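Local coordinates for Lmo2184 protein (Listeria monocytogenes serovar 1/2a, PDB 5JOQ) that probably binds heme at the cell surface as the lipid-attached solute-binding component of an iron-uptake ABC transporter, at residues Leu191-Gly197 / Met283-Tyr288; Phe120-Met126 / Thr271-Ala276; Pro167-Met173 / Pro221-Ala227; Glu198-Lys202 / Tyr215-Pro221. All coordinates share one frame; numbering follows the deposited sequence.

Contact 1: Leu191-Gly197 / Met283-Tyr288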
loop_
_atom_site.group_PDB
_atom_site.type_symbol
_atom_site.label_atom_id
_atom_site.label_comp_id
_atom_site.label_asym_id
_atom_site.label_seq_id
_atom_site.Cartn_x
_atom_site.Cartn_y
_atom_site.Cartn_z
ATOM N N LEU A 191 0.466 10.264 22.779
ATOM C CA LEU A 191 0.967 11.538 22.242
ATOM C C LEU A 191 -0.074 12.638 22.384
ATOM O O LEU A 191 0.251 13.768 22.774
ATOM C CB LEU A 191 1.359 11.385 20.762
ATOM C CG LEU A 191 2.522 10.440 20.467
ATOM C CD1 LEU A 191 2.638 10.353 18.936
ATOM C CD2 LEU A 191 3.815 11.080 21.004
ATOM N N VAL A 192 -1.333 12.333 22.042
ATOM C CA VAL A 192 -2.397 13.320 22.188
ATOM C C VAL A 192 -2.497 13.775 23.640
ATOM O O VAL A 192 -2.588 14.974 23.930
ATOM C CB VAL A 192 -3.732 12.745 21.690
ATOM C CG1 VAL A 192 -4.897 13.661 22.110
ATOM C CG2 VAL A 192 -3.718 12.601 20.135
ATOM N N LYS A 193 -2.477 12.816 24.573
ATOM C CA LYS A 193 -2.571 13.146 25.995
ATOM C C LYS A 193 -1.431 14.060 26.426
ATOM O O LYS A 193 -1.639 15.055 27.131
ATOM C CB LYS A 193 -2.549 11.857 26.830
ATOM C CG LYS A 193 -2.670 12.102 28.364
ATOM C CD LYS A 193 -2.630 10.787 29.188
ATOM C CE LYS A 193 -1.188 10.377 29.542
ATOM N NZ LYS A 193 -1.074 9.172 30.459
ATOM N N LEU A 194 -0.205 13.701 26.059
ATOM C CA LEU A 194 0.956 14.466 26.507
ATOM C C LEU A 194 0.942 15.873 25.933
ATOM O O LEU A 194 1.401 16.813 26.591
ATOM C CB LEU A 194 2.233 13.741 26.098
ATOM C CG LEU A 194 2.517 12.402 26.847
ATOM C CD1 LEU A 194 3.699 11.690 26.187
ATOM C CD2 LEU A 194 2.804 12.597 28.323
ATOM N N ALA A 195 0.441 16.031 24.706
ATOM C CA ALA A 195 0.325 17.359 24.087
ATOM C C ALA A 195 -0.908 18.126 24.556
ATOM O O ALA A 195 -1.191 19.226 24.043
ATOM C CB ALA A 195 0.313 17.216 22.563
ATOM N N GLY A 196 -1.652 17.593 25.523
ATOM C CA GLY A 196 -2.727 18.343 26.139
ATOM C C GLY A 196 -4.102 18.060 25.566
ATOM O O GLY A 196 -5.088 18.555 26.116
ATOM N N GLY A 197 -4.198 17.258 24.508
ATOM C CA GLY A 197 -5.501 16.943 23.941
ATOM C C GLY A 197 -6.337 16.099 24.893
ATOM O O GLY A 197 -5.822 15.272 25.625
ATOM N N MET A 283 2.532 17.012 16.996
ATOM C CA MET A 283 1.207 16.931 17.604
ATOM C C MET A 283 0.803 18.265 18.200
ATOM O O MET A 283 -0.339 18.710 18.038
ATOM C CB MET A 283 1.182 15.830 18.675
ATOM C CG MET A 283 -0.193 15.626 19.299
ATOM S SD MET A 283 -1.427 14.991 18.163
ATOM C CE MET A 283 -0.789 13.335 17.771
ATOM N N GLU A 284 1.738 18.934 18.873
ATOM C CA GLU A 284 1.438 20.227 19.473
ATOM C C GLU A 284 1.043 21.242 18.405
ATOM O O GLU A 284 0.135 22.051 18.620
ATOM C CB GLU A 284 2.641 20.709 20.297
ATOM C CG GLU A 284 2.369 21.976 21.043
ATOM C CD GLU A 284 3.617 22.580 21.698
ATOM O OE1 GLU A 284 4.679 21.900 21.791
ATOM O OE2 GLU A 284 3.511 23.758 22.108
ATOM N N LYS A 285 1.683 21.189 17.226
ATOM C CA LYS A 285 1.328 22.111 16.144
ATOM C C LYS A 285 -0.094 21.880 15.658
ATOM O O LYS A 285 -0.848 22.840 15.440
ATOM C CB LYS A 285 2.298 21.960 14.974
ATOM C CG LYS A 285 3.686 22.520 15.239
ATOM C CD LYS A 285 4.593 22.375 14.024
ATOM C CE LYS A 285 6.050 22.581 14.424
ATOM N NZ LYS A 285 6.985 21.938 13.458
ATOM N N MET A 286 -0.476 20.615 15.492
ATOM C CA MET A 286 -1.818 20.295 15.008
ATOM C C MET A 286 -2.895 20.665 16.015
ATOM O O MET A 286 -3.978 21.112 15.629
ATOM C CB MET A 286 -1.902 18.804 14.696
ATOM C CG MET A 286 -1.288 18.441 13.354
ATOM S SD MET A 286 -1.374 16.667 13.039
ATOM C CE MET A 286 -0.225 16.031 14.218
ATOM N N LEU A 287 -2.641 20.434 17.309
ATOM C CA LEU A 287 -3.683 20.651 18.309
ATOM C C LEU A 287 -3.936 22.127 18.565
ATOM O O LEU A 287 -5.050 22.500 18.934
ATOM C CB LEU A 287 -3.310 19.960 19.627
ATOM C CG LEU A 287 -3.253 18.431 19.573
ATOM C CD1 LEU A 287 -3.129 17.861 21.025
ATOM C CD2 LEU A 287 -4.469 17.899 18.828
ATOM N N TYR A 288 -2.921 22.980 18.408
ATOM C CA TYR A 288 -3.059 24.396 18.768
ATOM C C TYR A 288 -2.806 25.380 17.636
ATOM O O TYR A 288 -3.299 26.509 17.720
ATOM C CB TYR A 288 -2.125 24.755 19.937
ATOM C CG TYR A 288 -2.346 23.825 21.106
ATOM C CD1 TYR A 288 -3.410 24.023 21.984
ATOM C CD2 TYR A 288 -1.514 22.729 21.304
ATOM C CE1 TYR A 288 -3.653 23.147 23.036
ATOM C CE2 TYR A 288 -1.751 21.829 22.340
ATOM C CZ TYR A 288 -2.816 22.050 23.212
ATOM O OH TYR A 288 -3.064 21.146 24.236
#
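Met283 packs against Leu191, Val192 and Ala195 by folding its side chain back on itself. CG stands anti to the backbone N (chi1 -176°) and meets Ala195 CB at 3.7 Å. Bends at the next two torsions, both near 65°, then swing the thioether over Val192, so that Met283 CE rests 3.8 Å from Val192 CG2 and also reaches Leu191 CB. The chain just past helix 187-194 comes close to helix 276-288 here, with Ala195 CA 5.5 Å from Glu284 CA, and Ala195 CB nestles into the notch between Met283 CG and Leu287 CD1, the latter 3.8 Å from Ala195 CB. That same Leu287 CD1 continues alongside Gly197 N. Beyond this apolar patch, Tyr288 OH donates a 2.7 Å hydrogen bond to Ala195 O, entering in the carbonyl plane on a lone pair at a C=O...donor angle of 139°. The oxygen also lies in the plane of the ring, at its edge, while Leu287 CB sits over one ring face. Gly196 CA passes 3.4 Å from Tyr288 OH. The acceptor belongs to a helix end of defined type: Gly197 N bonds to Val192 O and Gly196 N to Lys193 O, with Gly196 at positive phi as C-prime, the signature of a Schellman motif closing helix 187-194.

Contact 2: Phe120-Met126 / Thr271-Ala276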
loop_
_atom_site.group_PDB
_atom_site.type_symbol
_atom_site.label_atom_id
_atom_site.label_comp_id
_atom_site.label_asym_id
_atom_site.label_seq_id
_atom_site.Cartn_x
_atom_site.Cartn_y
_atom_site.Cartn_z
ATOM N N PHE A 120 5.929 -0.895 24.085
ATOM C CA PHE A 120 6.041 0.421 23.446
ATOM C C PHE A 120 4.670 1.098 23.254
ATOM O O PHE A 120 4.464 1.879 22.300
ATOM C CB PHE A 120 6.790 0.279 22.116
ATOM C CG PHE A 120 8.309 0.061 22.275
ATOM C CD1 PHE A 120 8.887 -0.112 23.535
ATOM C CD2 PHE A 120 9.135 0.034 21.165
ATOM C CE1 PHE A 120 10.301 -0.276 23.682
ATOM C CE2 PHE A 120 10.530 -0.151 21.288
ATOM C CZ PHE A 120 11.112 -0.307 22.518
ATOM N N THR A 121 3.708 0.803 24.135
ATOM C CA THR A 121 2.378 1.403 23.981
ATOM C C THR A 121 2.277 2.815 24.563
ATOM O O THR A 121 1.246 3.453 24.368
ATOM C CB THR A 121 1.302 0.517 24.622
ATOM O OG1 THR A 121 1.610 0.291 26.022
ATOM C CG2 THR A 121 1.249 -0.863 23.888
ATOM N N SER A 122 3.296 3.303 25.281
ATOM C CA SER A 122 3.375 4.704 25.690
ATOM C C SER A 122 4.842 5.123 25.689
ATOM O O SER A 122 5.748 4.287 25.672
ATOM C CB SER A 122 2.758 4.925 27.096
ATOM O OG SER A 122 3.500 4.218 28.096
ATOM N N ILE A 123 5.086 6.433 25.735
ATOM C CA ILE A 123 6.476 6.875 25.878
ATOM C C ILE A 123 7.042 6.408 27.215
ATOM O O ILE A 123 8.177 5.936 27.285
ATOM C CB ILE A 123 6.576 8.408 25.716
ATOM C CG1 ILE A 123 6.151 8.819 24.270
ATOM C CG2 ILE A 123 8.021 8.911 26.044
ATOM C CD1 ILE A 123 6.201 10.352 24.044
ATOM N N ALA A 124 6.266 6.550 28.296
ATOM C CA ALA A 124 6.753 6.148 29.620
ATOM C C ALA A 124 7.108 4.663 29.652
ATOM O O ALA A 124 8.116 4.269 30.261
ATOM C CB ALA A 124 5.707 6.470 30.684
ATOM N N SER A 125 6.271 3.813 29.041
ATOM C CA SER A 125 6.602 2.394 29.018
ATOM C C SER A 125 7.862 2.156 28.214
ATOM O O SER A 125 8.718 1.373 28.632
ATOM C CB SER A 125 5.433 1.568 28.457
ATOM O OG SER A 125 4.391 1.473 29.461
ATOM N N MET A 126 8.008 2.838 27.063
ATOM C CA MET A 126 9.257 2.715 26.300
ATOM C C MET A 126 10.466 3.119 27.146
ATOM O O MET A 126 11.517 2.468 27.100
ATOM C CB MET A 126 9.197 3.583 25.018
ATOM C CG MET A 126 10.470 3.465 24.177
ATOM S SD MET A 126 10.456 4.509 22.691
ATOM C CE MET A 126 10.484 6.166 23.439
ATOM N N THR A 271 3.257 2.085 17.418
ATOM C CA THR A 271 3.865 2.004 18.743
ATOM C C THR A 271 5.068 2.939 18.816
ATOM O O THR A 271 5.526 3.474 17.796
ATOM C CB THR A 271 4.267 0.569 19.094
ATOM O OG1 THR A 271 5.111 0.030 18.066
ATOM C CG2 THR A 271 3.015 -0.303 19.252
ATOM N N ALA A 272 5.580 3.119 20.049
ATOM C CA ALA A 272 6.530 4.182 20.359
ATOM C C ALA A 272 7.884 3.905 19.721
ATOM O O ALA A 272 8.257 2.752 19.508
ATOM C CB ALA A 272 6.708 4.309 21.900
ATOM N N SER A 273 8.645 4.968 19.544
ATOM C CA SER A 273 10.012 4.952 19.054
ATOM C C SER A 273 10.750 6.227 19.469
ATOM O O SER A 273 10.186 7.097 20.085
ATOM C CB SER A 273 10.064 4.764 17.542
ATOM O OG SER A 273 9.705 5.931 16.879
ATOM N N LEU A 274 12.014 6.314 19.089
ATOM C CA LEU A 274 12.845 7.472 19.381
ATOM C C LEU A 274 12.358 8.702 18.583
ATOM O O LEU A 274 12.797 9.788 18.809
ATOM C CB LEU A 274 14.324 7.177 19.209
ATOM C CG LEU A 274 14.882 6.174 20.214
ATOM C CD1 LEU A 274 16.381 6.012 20.046
ATOM C CD2 LEU A 274 14.535 6.582 21.627
ATOM N N ASN A 275 11.443 8.477 17.647
ATOM C CA ASN A 275 10.799 9.537 16.878
ATOM C C ASN A 275 9.841 10.345 17.757
ATOM O O ASN A 275 9.371 11.389 17.361
ATOM C CB ASN A 275 9.913 8.955 15.773
ATOM C CG ASN A 275 10.695 8.407 14.623
ATOM O OD1 ASN A 275 11.874 8.650 14.501
ATOM N ND2 ASN A 275 10.021 7.687 13.758
ATOM N N ALA A 276 9.579 9.865 18.963
ATOM C CA ALA A 276 8.561 10.480 19.800
ATOM C C ALA A 276 8.702 11.965 20.059
ATOM O O ALA A 276 7.719 12.655 19.995
ATOM C CB ALA A 276 8.400 9.717 21.100
#
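Met126 reaches from the first turn of helix 123-136 to the loop at Ala272 and Ser273. Its CB lies 4.1 Å from the methyl CB of Ala272. CG, anti to the backbone N (chi1 -179°), stands 3.8 Å above one face of the Phe120 ring, offset toward the rim. The extended chain then lays SD against the Ser273 backbone, with Met126 SD 3.7 Å from both Ser273 N and Ser273 C, and also 3.8 Å from Ala272 CB. A final bend of 66° sets the terminal methyl beside a carbonyl, Met126 CE to Ser273 O measuring 3.5 Å, with the end of Leu274 farther off.

The two loops are tied by one backbone bond, Ala272 N to Phe120 O at 2.8 Å, with the donor in the carbonyl plane. Ala272 O in turn approaches the Phe120 ring obliquely, near CD2. The contact joins the start of helix 123-136, where a predicted coiled coil begins, to the loop leading into helix 276-288, near the centre of the chain in this periplasmic-binding-protein fold. Each segment carries a serine whose OG accepts from a backbone N ahead of a helix or in its first turn: Ser122, at the N-cap of helix 123-136, accepts from Ser125 N, and Ser273 OG accepts from Asn275 N within a type I turn that precedes helix 276-288. Phe120 also packs on helix 42-50, and Ile123 N bonds to Asp190 of helix 187-194. Farther along, Ile123 sends its CD1 to the CB of Ala276, 3.7 Å away.

Contact 3: Pro167-Met173 / Pro221-Ala227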
loop_
_atom_site.group_PDB
_atom_site.type_symbol
_atom_site.label_atom_id
_atom_site.label_comp_id
_atom_site.label_asym_id
_atom_site.label_seq_id
_atom_site.Cartn_x
_atom_site.Cartn_y
_atom_site.Cartn_z
ATOM N N PRO A 167 -8.195 21.206 23.325
ATOM C CA PRO A 167 -9.233 20.731 22.410
ATOM C C PRO A 167 -9.616 19.273 22.682
ATOM O O PRO A 167 -8.805 18.543 23.199
ATOM C CB PRO A 167 -8.536 20.781 21.066
ATOM C CG PRO A 167 -7.134 20.439 21.394
ATOM C CD PRO A 167 -6.861 21.025 22.740
ATOM N N THR A 168 -10.825 18.867 22.332
ATOM C CA THR A 168 -11.220 17.480 22.457
ATOM C C THR A 168 -10.758 16.834 21.128
ATOM O O THR A 168 -10.826 17.459 20.087
ATOM C CB THR A 168 -12.728 17.317 22.652
ATOM O OG1 THR A 168 -13.403 17.982 21.595
ATOM C CG2 THR A 168 -13.165 17.905 23.992
ATOM N N VAL A 169 -10.292 15.599 21.183
ATOM C CA VAL A 169 -9.780 14.923 20.012
ATOM C C VAL A 169 -10.305 13.511 19.778
ATOM O O VAL A 169 -10.434 12.747 20.698
ATOM C CB VAL A 169 -8.235 14.815 20.091
ATOM C CG1 VAL A 169 -7.648 14.222 18.822
ATOM C CG2 VAL A 169 -7.604 16.147 20.453
ATOM N N LEU A 170 -10.577 13.190 18.523
ATOM C CA LEU A 170 -10.987 11.854 18.147
ATOM C C LEU A 170 -9.837 11.304 17.300
ATOM O O LEU A 170 -9.426 11.926 16.341
ATOM C CB LEU A 170 -12.286 11.854 17.365
ATOM C CG LEU A 170 -12.587 10.583 16.583
ATOM C CD1 LEU A 170 -12.585 9.379 17.500
ATOM C CD2 LEU A 170 -13.899 10.685 15.837
ATOM N N ILE A 171 -9.330 10.142 17.677
ATOM C CA ILE A 171 -8.221 9.516 16.977
ATOM C C ILE A 171 -8.704 8.252 16.239
ATOM O O ILE A 171 -9.244 7.352 16.851
ATOM C CB ILE A 171 -7.077 9.115 17.926
ATOM C CG1 ILE A 171 -6.669 10.248 18.851
ATOM C CG2 ILE A 171 -5.861 8.647 17.153
ATOM C CD1 ILE A 171 -5.864 9.782 20.028
ATOM N N LEU A 172 -8.480 8.192 14.935
ATOM C CA LEU A 172 -8.939 7.052 14.135
ATOM C C LEU A 172 -7.718 6.368 13.533
ATOM O O LEU A 172 -6.784 7.045 13.094
ATOM C CB LEU A 172 -9.883 7.511 12.996
ATOM C CG LEU A 172 -11.160 8.246 13.427
ATOM C CD1 LEU A 172 -11.933 8.727 12.184
ATOM C CD2 LEU A 172 -12.024 7.339 14.301
ATOM N N MET A 173 -7.714 5.033 13.515
ATOM C CA MET A 173 -6.660 4.259 12.878
ATOM C C MET A 173 -7.320 3.318 11.876
ATOM O O MET A 173 -8.213 2.564 12.253
ATOM C CB MET A 173 -5.869 3.427 13.928
ATOM C CG MET A 173 -4.807 2.595 13.328
ATOM S SD MET A 173 -3.949 1.537 14.517
ATOM C CE MET A 173 -5.157 0.281 14.977
ATOM N N PRO A 221 -15.948 15.944 18.486
ATOM C CA PRO A 221 -14.557 16.337 18.763
ATOM C C PRO A 221 -14.205 17.637 18.052
ATOM O O PRO A 221 -14.651 17.896 16.933
ATOM C CB PRO A 221 -13.719 15.162 18.227
ATOM C CG PRO A 221 -14.647 14.526 17.144
ATOM C CD PRO A 221 -16.037 14.644 17.783
ATOM N N ASP A 222 -13.402 18.466 18.717
ATOM C CA ASP A 222 -12.867 19.656 18.050
ATOM C C ASP A 222 -12.009 19.269 16.850
ATOM O O ASP A 222 -12.035 19.927 15.801
ATOM C CB ASP A 222 -12.021 20.449 19.038
ATOM C CG ASP A 222 -12.849 21.082 20.141
ATOM O OD1 ASP A 222 -13.939 21.570 19.832
ATOM O OD2 ASP A 222 -12.399 21.069 21.308
ATOM N N ILE A 223 -11.221 18.216 16.999
ATOM C CA ILE A 223 -10.215 17.803 16.024
ATOM C C ILE A 223 -10.345 16.313 15.772
ATOM O O ILE A 223 -10.561 15.540 16.715
ATOM C CB ILE A 223 -8.796 18.109 16.542
ATOM C CG1 ILE A 223 -8.587 19.616 16.692
ATOM C CG2 ILE A 223 -7.711 17.470 15.637
ATOM C CD1 ILE A 223 -7.320 19.968 17.565
ATOM N N ILE A 224 -10.168 15.891 14.510
ATOM C CA ILE A 224 -10.046 14.461 14.205
ATOM C C ILE A 224 -8.656 14.213 13.638
ATOM O O ILE A 224 -8.203 14.969 12.772
ATOM C CB ILE A 224 -11.129 13.979 13.228
ATOM C CG1 ILE A 224 -12.536 14.216 13.828
ATOM C CG2 ILE A 224 -10.887 12.476 12.855
ATOM C CD1 ILE A 224 -13.678 13.984 12.803
ATOM N N LEU A 225 -7.963 13.204 14.182
ATOM C CA LEU A 225 -6.664 12.742 13.711
ATOM C C LEU A 225 -6.838 11.352 13.120
ATOM O O LEU A 225 -7.580 10.535 13.675
ATOM C CB LEU A 225 -5.623 12.660 14.848
ATOM C CG LEU A 225 -5.409 13.920 15.695
ATOM C CD1 LEU A 225 -4.313 13.660 16.753
ATOM C CD2 LEU A 225 -5.039 15.134 14.790
ATOM N N ARG A 226 -6.158 11.083 11.991
ATOM C CA ARG A 226 -6.248 9.779 11.333
ATOM C C ARG A 226 -4.854 9.220 11.096
ATOM O O ARG A 226 -3.929 9.963 10.775
ATOM C CB ARG A 226 -6.993 9.872 9.964
ATOM C CG ARG A 226 -8.470 10.349 10.078
ATOM C CD ARG A 226 -9.141 10.387 8.642
ATOM N NE ARG A 226 -8.438 11.347 7.765
ATOM C CZ ARG A 226 -9.053 12.184 6.941
ATOM N NH1 ARG A 226 -10.383 12.184 6.884
ATOM N NH2 ARG A 226 -8.357 13.044 6.206
ATOM N N ALA A 227 -4.700 7.909 11.270
ATOM C CA ALA A 227 -3.434 7.226 11.006
ATOM C C ALA A 227 -3.716 5.998 10.147
ATOM O O ALA A 227 -4.550 5.164 10.513
ATOM C CB ALA A 227 -2.744 6.791 12.313
#
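Strands 168-173 and 223-227 pair in parallel, neighbours in the mixed sheet of the C-terminal half of this periplasmic-binding-protein fold, and five bridges from Val169-Ile223 to Met173-Ala227 fix the register. Their axes approach to 4.7 Å with N-to-C directions 18° apart. The bonding follows the parallel pattern, each bonded residue of one strand serving two of the other: Leu170 N donates to Ile223 O while Leu170 O accepts from Leu225 N at 2.9 Å, and Leu172 N donates to Leu225 O while Leu172 O accepts from Ala227 N. Ile223 N to Thr168 O opens the series at a longer 3.2 Å. The carbonyls also receive CA-H contacts, as from Val169 CA to Ile223 O. On its other side strand 168-173 is satisfied by Glu198, Val200, Val182 and Leu180.

Side chains alternate between the faces. Val169, Ile171 and Leu225 turn to helix 187-194, where Val169 CG1 meets Leu225 CG at 3.9 Å. Leu170 and Ile224 turn to the opposite face, and there Leu170 CB lies alongside Pro221 CG. Arg226 starts from that face too, but its guanidinium leads away to salt bridges with Asp240 and Asp262 and a cation-pi contact with Phe243.

Where the strands begin, Thr168 and Asp222 clasp each other reciprocally. Asp222 OD2 also has a weak hydrogen bond to a bound citrate, probably from the crystallisation liquor. Asp222 N donates to Thr168 OG1 at 2.9 Å, and Thr168 N donates to Asp222 OD2, also at 2.9 Å, meeting that oxygen on its anti side, 29° out of the carboxylate plane.

Contact 4: Glu198-Lys202 / Tyr215-Pro221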
loop_
_atom_site.group_PDB
_atom_site.type_symbol
_atom_site.label_atom_id
_atom_site.label_comp_id
_atom_site.label_asym_id
_atom_site.label_seq_id
_atom_site.Cartn_x
_atom_site.Cartn_y
_atom_site.Cartn_z
ATOM N N GLU A 198 -7.660 16.301 24.861
ATOM C CA GLU A 198 -8.616 15.514 25.642
ATOM C C GLU A 198 -9.333 14.519 24.724
ATOM O O GLU A 198 -10.181 14.908 23.919
ATOM C CB GLU A 198 -9.625 16.439 26.330
ATOM C CG GLU A 198 -10.729 15.704 27.060
ATOM C CD GLU A 198 -11.805 16.656 27.623
ATOM O OE1 GLU A 198 -11.522 17.870 27.806
ATOM O OE2 GLU A 198 -12.936 16.186 27.865
ATOM N N ASN A 199 -9.014 13.229 24.863
ATOM C CA ASN A 199 -9.606 12.197 24.009
ATOM C C ASN A 199 -11.110 12.197 24.246
ATOM O O ASN A 199 -11.564 12.275 25.396
ATOM C CB ASN A 199 -8.994 10.833 24.379
ATOM C CG ASN A 199 -9.120 9.803 23.260
ATOM O OD1 ASN A 199 -10.197 9.627 22.693
ATOM N ND2 ASN A 199 -8.016 9.146 22.928
ATOM N N VAL A 200 -11.903 12.127 23.171
ATOM C CA VAL A 200 -13.343 12.031 23.389
ATOM C C VAL A 200 -13.721 10.708 24.032
ATOM O O VAL A 200 -14.828 10.592 24.562
ATOM C CB VAL A 200 -14.173 12.202 22.092
ATOM C CG1 VAL A 200 -14.131 13.643 21.631
ATOM C CG2 VAL A 200 -13.708 11.217 20.976
ATOM N N ILE A 201 -12.861 9.698 23.961
ATOM C CA ILE A 201 -13.114 8.387 24.572
ATOM C C ILE A 201 -12.451 8.366 25.923
ATOM O O ILE A 201 -11.259 8.664 26.033
ATOM C CB ILE A 201 -12.574 7.223 23.708
ATOM C CG1 ILE A 201 -13.217 7.238 22.345
ATOM C CG2 ILE A 201 -12.900 5.902 24.370
ATOM C CD1 ILE A 201 -14.740 7.137 22.417
ATOM N N LYS A 202 -13.211 8.022 26.962
ATOM C CA LYS A 202 -12.674 8.020 28.307
ATOM C C LYS A 202 -13.041 6.734 29.015
ATOM O O LYS A 202 -14.037 6.087 28.697
ATOM C CB LYS A 202 -13.198 9.212 29.125
ATOM C CG LYS A 202 -12.787 10.539 28.547
ATOM C CD LYS A 202 -13.373 11.693 29.338
ATOM C CE LYS A 202 -13.105 13.028 28.622
ATOM N NZ LYS A 202 -13.688 13.086 27.225
ATOM N N TYR A 215 -22.511 8.033 18.319
ATOM C CA TYR A 215 -22.028 8.523 19.608
ATOM C C TYR A 215 -20.919 9.550 19.410
ATOM O O TYR A 215 -20.899 10.618 20.053
ATOM C CB TYR A 215 -21.525 7.331 20.462
ATOM C CG TYR A 215 -20.725 7.806 21.664
ATOM C CD1 TYR A 215 -21.358 8.271 22.814
ATOM C CD2 TYR A 215 -19.349 7.869 21.614
ATOM C CE1 TYR A 215 -20.610 8.744 23.916
ATOM C CE2 TYR A 215 -18.599 8.342 22.709
ATOM C CZ TYR A 215 -19.234 8.783 23.845
ATOM O OH TYR A 215 -18.470 9.249 24.915
ATOM N N LEU A 216 -19.968 9.236 18.525
ATOM C CA LEU A 216 -18.829 10.135 18.317
ATOM C C LEU A 216 -19.286 11.464 17.730
ATOM O O LEU A 216 -18.779 12.529 18.109
ATOM C CB LEU A 216 -17.797 9.474 17.408
ATOM C CG LEU A 216 -17.098 8.218 18.012
ATOM C CD1 LEU A 216 -16.272 7.512 16.951
ATOM C CD2 LEU A 216 -16.160 8.596 19.203
ATOM N N GLN A 217 -20.255 11.426 16.820
ATOM C CA GLN A 217 -20.767 12.681 16.263
ATOM C C GLN A 217 -21.380 13.551 17.352
ATOM O O GLN A 217 -21.209 14.779 17.364
ATOM C CB GLN A 217 -21.798 12.391 15.167
ATOM C CG GLN A 217 -22.291 13.710 14.483
ATOM C CD GLN A 217 -23.259 13.439 13.320
ATOM O OE1 GLN A 217 -22.942 12.659 12.433
ATOM N NE2 GLN A 217 -24.426 14.056 13.344
ATOM N N SER A 218 -22.130 12.943 18.254
ATOM C CA SER A 218 -22.718 13.702 19.354
ATOM C C SER A 218 -21.629 14.232 20.290
ATOM O O SER A 218 -21.749 15.334 20.838
ATOM C CB SER A 218 -23.688 12.803 20.120
ATOM O OG SER A 218 -24.271 13.479 21.205
ATOM N N ALA A 219 -20.566 13.468 20.491
ATOM C CA ALA A 219 -19.476 13.971 21.328
ATOM C C ALA A 219 -18.814 15.182 20.677
ATOM O O ALA A 219 -18.301 16.072 21.375
ATOM C CB ALA A 219 -18.452 12.874 21.590
ATOM N N ASN A 220 -18.796 15.212 19.348
ATOM C CA ASN A 220 -18.395 16.374 18.557
ATOM C C ASN A 220 -16.939 16.753 18.857
ATOM O O ASN A 220 -16.698 17.806 19.460
ATOM C CB ASN A 220 -19.347 17.544 18.872
ATOM C CG ASN A 220 -19.218 18.709 17.888
ATOM O OD1 ASN A 220 -18.782 18.546 16.751
ATOM N ND2 ASN A 220 -19.638 19.893 18.322
ATOM N N PRO A 221 -15.948 15.944 18.486
ATOM C CA PRO A 221 -14.557 16.337 18.763
ATOM C C PRO A 221 -14.205 17.637 18.052
ATOM O O PRO A 221 -14.651 17.896 16.933
ATOM C CB PRO A 221 -13.719 15.162 18.227
ATOM C CG PRO A 221 -14.647 14.526 17.144
ATOM C CD PRO A 221 -16.037 14.644 17.783
HETATM O O HOH W 1 -16.154 7.731 26.279
#
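An Asx turn at the end of strand 198-199 presents Val200 and Ile201 to helix 213-219, which packs on strands 168-173 and 180-182 through Leu216. In that turn Asn199 OD1 accepts from Ile201 N at 3.0 Å, the donor tilted 29° from the carbonyl plane of the amide, and the other end of the same amide, ND2, bonds to Val182 O of a neighbouring strand. The side chain is thereby gripped from both ends, which fixes its rotation.

Val200 carries the packing and spreads its two methyls over different partners. CG1 goes to the ring of Pro221, Val200 CG1 to Pro221 CB being 3.8 Å, just after Asn220, which leaves the helix with positive phi. CG2 meets Leu216 at about a right angle, 4.0 Å from Leu216 CD2. Ala219 CB stands farther off from Val200 CB. Ile201 comes in beside them: CG1 is anti to the carbonyl carbon, and a bend at chi2 (-58°) turns the end methyl CD1 to Leu216 CD2, 3.8 Å away. Leu216 CD2 therefore touches both residues of the turn, while its neighbours Leu170 and Val181 join this apolar patch to the sheet beneath.

Tyr215 lies at the exposed margin of the patch. Ile201 CD1 meets the edge of its ring near the plane, at CE2, and the hydroxyl is linked to the turn through water. Lys202 bends back within its own segment, its NZ held by Asn199 O and by a weak salt bridge to Glu198 OE2. The bridging water accepts from Lys202 N at 3.0 Å and stands 3.1 Å from Tyr215 OH.

Contacts 1, 3 and 4 gather in the C-terminal half of the chain, with contact 3 central: its centre is about 10 Å from that of contact 1 and 9 Å from that of contact 4. Helices 187-194 and 276-288 pack on one face of the sheet, where Val192 and Met283 touch Leu225 of contact 3; strand 198-199 neighbours strand 168-173, and Pro221 belongs to contacts 3 and 4. Contact 2 stands nearer the chain's centre, its centre about 15 Å from that of contact 1, joined to it through Ile123 on Leu191 and Leu194. Along the chain, contacts 3 and 4 nest inside the loop closed by contact 2, whose C-terminal segment leads into helix 276-288 and so connects the middle of the molecule with this half.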